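Local coordinates for protein Cap5O (Staphylococcus aureus, PDB 3OJO) that probably oxidises UDP-N-acetyl-mannosamine with NAD as cofactor, a step in the biosynthesis of the capsular polysaccharide, at residues 118-121 and 122-125; 130-133 and 134-137. All coordinates share one frame; numbering follows the deposited sequence.

Contact 1: 118-121 and 122-125; sequences FLKK and GNTI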
loop_
_atom_site.group_PDB
_atom_site.type_symbol
_atom_site.label_atom_id
_atom_site.label_comp_id
_atom_site.label_asym_id
_atom_site.label_seq_id
_atom_site.Cartn_x
_atom_site.Cartn_y
_atom_site.Cartn_z
ATOM N N PHE B 118 -41.917 14.896 1.809
ATOM C CA PHE B 118 -41.889 16.061 0.928
ATOM C C PHE B 118 -41.579 15.721 -0.523
ATOM O O PHE B 118 -41.619 16.609 -1.376
ATOM C CB PHE B 118 -40.908 17.108 1.480
ATOM C CG PHE B 118 -41.174 17.457 2.928
ATOM C CD1 PHE B 118 -42.112 18.424 3.266
ATOM C CD2 PHE B 118 -40.515 16.789 3.953
ATOM C CE1 PHE B 118 -42.379 18.719 4.602
ATOM C CE2 PHE B 118 -40.785 17.082 5.289
ATOM C CZ PHE B 118 -41.706 18.053 5.606
ATOM N N LEU B 119 -41.283 14.438 -0.806
ATOM C CA LEU B 119 -40.912 13.956 -2.132
ATOM C C LEU B 119 -41.998 14.050 -3.183
ATOM O O LEU B 119 -43.125 13.616 -2.962
ATOM C CB LEU B 119 -40.358 12.529 -2.074
ATOM C CG LEU B 119 -38.914 12.365 -1.599
ATOM C CD1 LEU B 119 -38.508 10.915 -1.639
ATOM C CD2 LEU B 119 -37.961 13.191 -2.440
ATOM N N LYS B 120 -41.632 14.607 -4.339
ATOM C CA LYS B 120 -42.494 14.787 -5.503
ATOM C C LYS B 120 -41.781 14.202 -6.725
ATOM O O LYS B 120 -40.554 14.081 -6.715
ATOM C CB LYS B 120 -42.797 16.290 -5.738
ATOM C CG LYS B 120 -43.227 17.100 -4.498
ATOM C CD LYS B 120 -44.713 16.976 -4.159
ATOM C CE LYS B 120 -45.111 17.837 -2.976
ATOM N NZ LYS B 120 -44.874 17.159 -1.666
ATOM N N LYS B 121 -42.541 13.824 -7.775
ATOM C CA LYS B 121 -41.938 13.284 -8.995
ATOM C C LYS B 121 -41.021 14.325 -9.662
ATOM O O LYS B 121 -41.344 15.517 -9.664
ATOM C CB LYS B 121 -43.007 12.736 -9.953
ATOM C CG LYS B 121 -43.541 11.374 -9.512
ATOM C CD LYS B 121 -44.627 10.824 -10.412
ATOM C CE LYS B 121 -44.910 9.359 -10.137
ATOM N NZ LYS B 121 -45.478 9.115 -8.775
ATOM N N GLY B 122 -39.857 13.867 -10.128
ATOM C CA GLY B 122 -38.842 14.701 -10.773
ATOM C C GLY B 122 -37.689 15.118 -9.874
ATOM O O GLY B 122 -36.686 15.652 -10.363
ATOM N N ASN B 123 -37.823 14.873 -8.549
ATOM C CA ASN B 123 -36.834 15.228 -7.525
ATOM C C ASN B 123 -35.512 14.456 -7.601
ATOM O O ASN B 123 -35.480 13.299 -8.040
ATOM C CB ASN B 123 -37.443 15.107 -6.120
ATOM C CG ASN B 123 -38.438 16.190 -5.755
ATOM O OD1 ASN B 123 -38.682 17.160 -6.503
ATOM N ND2 ASN B 123 -39.022 16.051 -4.574
ATOM N N THR B 124 -34.424 15.113 -7.145
ATOM C CA THR B 124 -33.079 14.536 -7.075
ATOM C C THR B 124 -32.613 14.457 -5.617
ATOM O O THR B 124 -32.746 15.432 -4.876
ATOM C CB THR B 124 -32.088 15.296 -7.966
ATOM O OG1 THR B 124 -32.650 15.433 -9.269
ATOM C CG2 THR B 124 -30.719 14.594 -8.069
ATOM N N ILE B 125 -32.097 13.283 -5.209
ATOM C CA ILE B 125 -31.527 13.053 -3.884
ATOM C C ILE B 125 -30.046 12.793 -4.086
ATOM O O ILE B 125 -29.674 11.840 -4.769
ATOM C CB ILE B 125 -32.210 11.907 -3.074
ATOM C CG1 ILE B 125 -33.782 12.013 -3.041
ATOM C CG2 ILE B 125 -31.576 11.729 -1.682
ATOM C CD1 ILE B 125 -34.398 13.168 -2.428
#
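Leu119 and Ile125 meet through single methyl groups, Leu119 CD2 lying 3.6 Å from Ile125 CD1, with the two side chains set at a slant to each other. Ile125 CG1 stands beside the backbone N, and a second bend at chi2 carries CD1 back toward the leucine. In Leu119 a chi2 of -178° sends CD1 out along the extended direction and leaves CD2 as the side branch that turns to Ile125 CD1. The same methyl also lies against the Asn123 side chain, with CB of Asn123 4.2 Å from Leu119 CD2. Asn123 projects toward the preceding segment and is buried, with its CB 3.3 Å from Lys120 O; it also meets Phe87. Between these side chains the chain reverses in a type II beta turn from Lys120 to Asn123, closed by a weak hydrogen bond from Asn123 N to Lys120 O (3.4 Å, 153° at the hydrogen). Gly122 sits at phi 99°, where a CB would run into Lys121 O. Lys121 points outward from the turn; its NZ bonds to Gly148 O, and it makes a cation-pi contact with Phe149. The chemistry is thus divided: the apolar methyls pack inward on Phe87 of strand 86-89, the lysines lie on the exposed side of the turn, and the weak turn bond is accompanied by backbone bonds of Gly122 to Asp154 and of Asn123 to Tyr156, which also hold the strand entry.

Contact 2: 130-133 and 134-137; sequences TIAP and KTMD. With NAD (nicotinamide-adenine-dinucleotide), chain J.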
loop_
_atom_site.group_PDB
_atom_site.type_symbol
_atom_site.label_atom_id
_atom_site.label_comp_id
_atom_site.label_asym_id
_atom_site.label_seq_id
_atom_site.Cartn_x
_atom_site.Cartn_y
_atom_site.Cartn_z
ATOM N N THR B 130 -20.182 10.288 3.554
ATOM C CA THR B 130 -19.454 9.057 3.270
ATOM C C THR B 130 -20.363 7.885 3.490
ATOM O O THR B 130 -20.969 7.776 4.557
ATOM C CB THR B 130 -18.166 8.989 4.086
ATOM O OG1 THR B 130 -17.368 10.106 3.683
ATOM C CG2 THR B 130 -17.399 7.684 3.857
ATOM N N ILE B 131 -20.512 7.029 2.473
ATOM C CA ILE B 131 -21.382 5.866 2.598
ATOM C C ILE B 131 -20.693 4.579 2.209
ATOM O O ILE B 131 -19.858 4.579 1.295
ATOM C CB ILE B 131 -22.753 6.069 1.912
ATOM C CG1 ILE B 131 -22.604 6.301 0.405
ATOM C CG2 ILE B 131 -23.587 7.156 2.626
ATOM C CD1 ILE B 131 -23.861 6.557 -0.306
ATOM N N ALA B 132 -21.062 3.474 2.889
ATOM C CA ALA B 132 -20.524 2.141 2.611
ATOM C C ALA B 132 -20.974 1.705 1.228
ATOM O O ALA B 132 -22.048 2.125 0.790
ATOM C CB ALA B 132 -20.992 1.147 3.662
ATOM N N PRO B 133 -20.182 0.895 0.492
ATOM C CA PRO B 133 -20.624 0.481 -0.850
ATOM C C PRO B 133 -21.940 -0.275 -0.796
ATOM O O PRO B 133 -22.204 -1.010 0.162
ATOM C CB PRO B 133 -19.463 -0.369 -1.364
ATOM C CG PRO B 133 -18.303 0.044 -0.540
ATOM C CD PRO B 133 -18.878 0.285 0.821
ATOM N N LYS B 134 -22.792 -0.002 -1.789
ATOM C CA LYS B 134 -24.134 -0.566 -1.961
ATOM C C LYS B 134 -25.248 0.073 -1.121
ATOM O O LYS B 134 -26.355 -0.448 -1.096
ATOM C CB LYS B 134 -24.139 -2.110 -2.000
ATOM C CG LYS B 134 -23.345 -2.631 -3.201
ATOM C CD LYS B 134 -23.857 -3.915 -3.690
ATOM C CE LYS B 134 -25.070 -3.918 -4.580
ATOM N NZ LYS B 134 -25.158 -5.273 -5.185
ATOM N N THR B 135 -24.972 1.245 -0.498
ATOM C CA THR B 135 -25.940 2.019 0.295
ATOM C C THR B 135 -27.017 2.601 -0.620
ATOM O O THR B 135 -28.206 2.529 -0.304
ATOM C CB THR B 135 -25.226 3.125 1.087
ATOM O OG1 THR B 135 -24.382 2.514 2.056
ATOM C CG2 THR B 135 -26.188 4.103 1.774
ATOM N N MET B 136 -26.599 3.186 -1.743
ATOM C CA MET B 136 -27.527 3.791 -2.689
ATOM C C MET B 136 -28.482 2.753 -3.277
ATOM O O MET B 136 -29.692 2.936 -3.220
ATOM C CB MET B 136 -26.770 4.546 -3.792
ATOM C CG MET B 136 -26.024 5.768 -3.302
ATOM S SD MET B 136 -26.993 6.924 -2.309
ATOM C CE MET B 136 -28.049 7.629 -3.534
ATOM N N ASP B 137 -27.926 1.630 -3.734
ATOM C CA ASP B 137 -28.632 0.517 -4.347
ATOM C C ASP B 137 -29.436 -0.362 -3.382
ATOM O O ASP B 137 -30.571 -0.717 -3.706
ATOM C CB ASP B 137 -27.649 -0.342 -5.175
ATOM C CG ASP B 137 -27.138 0.358 -6.426
ATOM O OD1 ASP B 137 -25.985 0.881 -6.399
ATOM O OD2 ASP B 137 -27.892 0.408 -7.425
HETATM P PA NAD J . -20.380 18.003 10.843
HETATM O O1A NAD J . -20.505 17.307 12.141
HETATM O O2A NAD J . -19.505 19.190 10.938
HETATM O O5B NAD J . -21.847 18.444 10.355
HETATM C C5B NAD J . -22.950 17.582 10.444
HETATM C C4B NAD J . -24.164 18.431 10.741
HETATM O O4B NAD J . -25.329 17.720 10.380
HETATM C C3B NAD J . -24.282 18.816 12.221
HETATM O O3B NAD J . -24.581 20.204 12.322
HETATM C C2B NAD J . -25.504 18.027 12.674
HETATM O O2B NAD J . -26.231 18.654 13.711
HETATM C C1B NAD J . -26.309 17.906 11.392
HETATM N N9A NAD J . -27.218 16.752 11.443
HETATM C C8A NAD J . -26.938 15.517 11.987
HETATM N N7A NAD J . -27.977 14.688 11.741
HETATM C C5A NAD J . -28.915 15.388 11.055
HETATM C C6A NAD J . -30.175 15.029 10.574
HETATM N N6A NAD J . -30.608 13.781 10.779
HETATM N N1A NAD J . -30.937 15.972 9.889
HETATM C C2A NAD J . -30.447 17.251 9.674
HETATM N N3A NAD J . -29.201 17.600 10.157
HETATM C C4A NAD J . -28.447 16.684 10.836
HETATM O O3 NAD J . -19.868 16.936 9.736
HETATM P PN NAD J . -19.149 17.352 8.363
HETATM O O1N NAD J . -17.711 17.574 8.660
HETATM O O2N NAD J . -19.946 18.401 7.680
HETATM O O5D NAD J . -19.215 16.010 7.519
HETATM C C5D NAD J . -20.387 15.239 7.450
HETATM C C4D NAD J . -20.031 13.919 6.775
HETATM O O4D NAD J . -19.537 14.154 5.466
HETATM C C3D NAD J . -18.883 13.164 7.445
HETATM O O3D NAD J . -19.188 12.495 8.654
HETATM C C2D NAD J . -18.517 12.217 6.329
HETATM O O2D NAD J . -19.573 11.310 6.146
HETATM C C1D NAD J . -18.585 13.153 5.133
HETATM N N1N NAD J . -17.218 13.679 4.913
HETATM C C2N NAD J . -16.801 14.884 5.433
HETATM C C3N NAD J . -15.483 15.316 5.221
HETATM C C7N NAD J . -15.126 16.768 5.382
HETATM O O7N NAD J . -14.341 17.367 4.369
HETATM N N7N NAD J . -15.524 17.440 6.470
HETATM C C4N NAD J . -14.589 14.501 4.511
HETATM C C5N NAD J . -15.004 13.265 4.020
HETATM C C6N NAD J . -16.323 12.866 4.247
#
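Thr135 OG1 donates a hydrogen bond to Ala132 O at 2.7 Å, the firmer of two bonds that this carbonyl receives from the same residue. The hydroxyl approaches at a C=O...donor angle of 130° and is tilted 29° from the carbonyl plane. The second, from Thr135 N to Ala132 O, is weak at 3.3 Å and closes a type II beta turn from Ala132 to Thr135. Thr135 holds OG1 beside its own backbone N, which lets hydroxyl and amide reach one acceptor together.

Ile131 packs on the other branch of this threonine, its CB 4.0 Å from Thr135 CG2. Its CG1 is wedged between backbone N and carbonyl carbon, and the extended chain beyond delivers Ile131 CD1 to Met136 SD at 3.7 Å; the two side chains cross nearly at right angles, the methionine bent at chi2 and chi3.

At the start of the segment, Thr130 N gives a straight bond to the ribose hydroxyl O2D of NAD (2.9 Å, 163°), while Thr130 O accepts a weak bond from Thr93 OG1, whose hydroxyl also bonds to NAD. Thr130 is thus a cofactor-binding residue, linked through the turn to a helix start.

Lys134 occupies the N-cap position. Glu212 of helix 208-238 accepts from Lys134 N through OE1 and from Met136 N through OE2, so one carboxylate takes the amide of the N-cap residue and one amide of the first turn, while Lys134 NZ bonds to Leu239 O of the second subunit. Farther out, Pro133 rests on Met213 and Leu216 of helix 208-238, while Met136 lies against Leu157 and His159 of strand 156-159, placing the start of helix 135-145 between that strand and the long helix.

Overall arrangement
Following the chain from the N terminus, contact 1 closes the turn between helix 106-115 and strand 124-127, and contact 2 closes the turn that leads from the far end of that strand into helix 135-145. They therefore stand in series, neither nested nor crossing, at successive connections of the Rossmann-type NAD-binding domain. The centres of contact 1 and contact 2 are about 20 Å apart. The nearest atoms of contact 1 and contact 2 are about 5 Å apart and do not touch. Contact 1 ties the entry of the strand to its neighbours 86-89 and 156-159, away from the annotated sites; contact 2 joins the cofactor pocket to helix 208-238 and the second subunit.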